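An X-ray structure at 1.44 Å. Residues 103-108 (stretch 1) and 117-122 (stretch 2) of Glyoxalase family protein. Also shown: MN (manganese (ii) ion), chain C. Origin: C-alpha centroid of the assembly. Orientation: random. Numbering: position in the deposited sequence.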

# COMPACT_ATOMS: atom_id res chain seq x y z
N GLU A 103 9.07 17.18 -17.60
CA GLU A 103 8.92 15.81 -17.07
C GLU A 103 8.68 16.01 -15.58
O GLU A 103 9.28 16.87 -14.92
CB GLU A 103 10.17 15.02 -17.42
CG GLU A 103 10.14 13.50 -17.29
CD GLU A 103 11.53 12.96 -16.97
OE1 GLU A 103 12.49 13.77 -17.04
OE2 GLU A 103 11.67 11.77 -16.62
N GLY A 104 7.75 15.29 -14.98
CA GLY A 104 7.56 15.52 -13.56
C GLY A 104 8.55 14.63 -12.82
O GLY A 104 9.10 13.65 -13.33
N ARG A 105 8.82 15.07 -11.61
CA ARG A 105 9.82 14.44 -10.73
C ARG A 105 9.16 13.61 -9.64
O ARG A 105 8.09 13.90 -9.14
CB ARG A 105 10.60 15.60 -10.07
CG ARG A 105 11.18 16.55 -11.14
CD ARG A 105 11.81 17.75 -10.41
NE ARG A 105 13.05 17.30 -9.73
CZ ARG A 105 13.77 18.06 -8.93
NH1 ARG A 105 13.32 19.28 -8.62
NH2 ARG A 105 14.88 17.55 -8.39
N SER A 106 9.82 12.48 -9.39
CA SER A 106 9.57 11.61 -8.26
C SER A 106 10.88 11.38 -7.50
O SER A 106 11.98 11.32 -8.07
CB SER A 106 8.95 10.29 -8.75
OG SER A 106 7.60 10.52 -9.11
N ILE A 107 10.66 11.19 -6.20
CA ILE A 107 11.67 10.69 -5.30
C ILE A 107 11.30 9.30 -4.76
O ILE A 107 10.23 9.06 -4.20
CB ILE A 107 11.80 11.61 -4.08
CG1 ILE A 107 11.72 13.10 -4.45
CG2 ILE A 107 13.05 11.27 -3.31
CD1 ILE A 107 11.54 13.97 -3.19
N TYR A 108 12.20 8.35 -4.99
CA TYR A 108 11.98 6.99 -4.54
C TYR A 108 13.00 6.67 -3.46
O TYR A 108 14.20 6.94 -3.68
CB TYR A 108 12.26 6.07 -5.74
CG TYR A 108 11.14 5.98 -6.74
CD1 TYR A 108 11.14 6.76 -7.88
CD2 TYR A 108 10.11 5.07 -6.57
CE1 TYR A 108 10.13 6.69 -8.82
CE2 TYR A 108 9.10 4.97 -7.53
CZ TYR A 108 9.13 5.77 -8.66
OH TYR A 108 8.11 5.67 -9.61
MN MN C . 5.02 4.97 -8.74
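Stretch 2 (117-122) FELHAG

The contact between these two stretches is an antiparallel pairing of neighbouring β-strands, held together by backbone hydrogen bonds and finished on one face by a polar cluster built around a metal-binding glutamate. It illustrates a general principle: the backbone ladder fixes the register of two strands, and the register then decides which side chains can cooperate.

Stretch 2 runs against stretch 1 in an extended conformation, its φ/ψ values from Phe 117 to Ala 121 all lying in the β region. The strand axes of 106-108 and 117-120 approach to 4.6 Å, and their N-to-C directions make an angle of 167°, close to the antiparallel ideal. The register follows directly: Ser 106 lies opposite His 120, Ile 107 opposite Leu 119, and Tyr 108 opposite Glu 118, with CA-CA distances of 4.4, 5.1 and 4.5 Å.

The alternation is that of a classical antiparallel sheet. Ile 107 and Leu 119 form the hydrogen-bonded pair, in which Ile 107 N donates to Leu 119 O and Leu 119 N returns a bond to Ile 107 O, each at 2.9 Å. The flanking pairs, Ser 106 with His 120 and Tyr 108 with Glu 118, are non-hydrogen-bonded and correspondingly closer at their CA atoms. Here CA-H···O contacts supplement the ladder: Ser 106 CA lies 3.1 Å from Leu 119 O, and Glu 118 CA lies 3.1 Å from Ile 107 O. Beyond the central pair, Ala 121 N donates to Arg 105 O at 2.8 Å, carrying the backbone pairing into the loop residue that precedes the first strand.

Because side chains alternate along a strand, the two faces of this strand pair differ in character. Ile 107 and Leu 119 share one face, where Ile 107 CD1 meets Leu 119 CB at 4.2 Å in an apolar contact. Ser 106, Tyr 108, Glu 118 and His 120 occupy the other. There, Glu 118 meets its diagonal neighbour as well as its direct partner: Ser 106 OG donates a hydrogen bond to Glu 118 OE2 at 2.7 Å, while within stretch 2 His 120 ND1 makes a weak one to the same oxygen at 3.3 Å. The extended Glu 118 side chain, with χ1 and χ2 both t, also passes over one face of the Tyr 108 ring, its CG 3.9 Å from the ring centroid and only 16° off the normal, a CH-π contact. Tyr 108 OH comes within 3.0 Å of Glu 118 OE2.

The carboxylate at the centre of these contacts uses its two oxygens differently. Glu 118 OE1 binds the manganese ion MN at 2.1 Å, whereas Glu 118 OE2 accepts a hydrogen bond at 2.6 Å from the O atom of water 1, itself a ligand of the metal at 2.2 Å from MN. Three further ligand atoms come from elsewhere in the structure.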

# COMPACT_ATOMS: atom_id res chain seq x y z
N PHE A 117 8.95 3.67 -0.98
CA PHE A 117 7.99 4.78 -0.98
C PHE A 117 8.40 5.73 -2.09
O PHE A 117 9.54 5.74 -2.58
CB PHE A 117 8.14 5.60 0.32
CG PHE A 117 7.44 4.93 1.50
CD1 PHE A 117 8.15 4.18 2.43
CD2 PHE A 117 6.07 5.05 1.68
CE1 PHE A 117 7.53 3.56 3.52
CE2 PHE A 117 5.41 4.44 2.75
CZ PHE A 117 6.16 3.72 3.69
N GLU A 118 7.44 6.53 -2.51
CA GLU A 118 7.66 7.51 -3.56
C GLU A 118 6.94 8.79 -3.15
O GLU A 118 5.80 8.78 -2.70
CB GLU A 118 7.16 6.96 -4.90
CG GLU A 118 7.19 7.91 -6.08
CD GLU A 118 6.58 7.39 -7.36
OE1 GLU A 118 5.96 6.28 -7.31
OE2 GLU A 118 6.71 8.08 -8.41
N LEU A 119 7.62 9.92 -3.36
CA LEU A 119 6.97 11.23 -3.42
C LEU A 119 6.90 11.69 -4.88
O LEU A 119 7.91 11.74 -5.59
CB LEU A 119 7.84 12.17 -2.57
CG LEU A 119 7.74 11.84 -1.07
CD1 LEU A 119 8.66 12.79 -0.31
CD2 LEU A 119 6.33 11.91 -0.51
N HIS A 120 5.68 11.84 -5.35
CA HIS A 120 5.45 11.99 -6.79
C HIS A 120 4.92 13.40 -7.01
O HIS A 120 3.86 13.72 -6.46
CB HIS A 120 4.44 10.89 -7.19
CG HIS A 120 3.99 10.96 -8.63
ND1 HIS A 120 4.23 9.94 -9.54
CD2 HIS A 120 3.17 11.83 -9.28
CE1 HIS A 120 3.68 10.27 -10.70
NE2 HIS A 120 3.06 11.44 -10.58
N ALA A 121 5.61 14.21 -7.79
CA ALA A 121 4.99 15.46 -8.27
C ALA A 121 4.61 15.31 -9.75
O ALA A 121 5.17 14.51 -10.51
CB ALA A 121 6.01 16.59 -8.18
N GLY A 122 3.59 16.05 -10.13
CA GLY A 122 3.19 16.18 -11.50
C GLY A 122 2.29 15.05 -11.95
O GLY A 122 1.54 14.42 -11.22
O HOH W 1 5.56 6.55 -10.16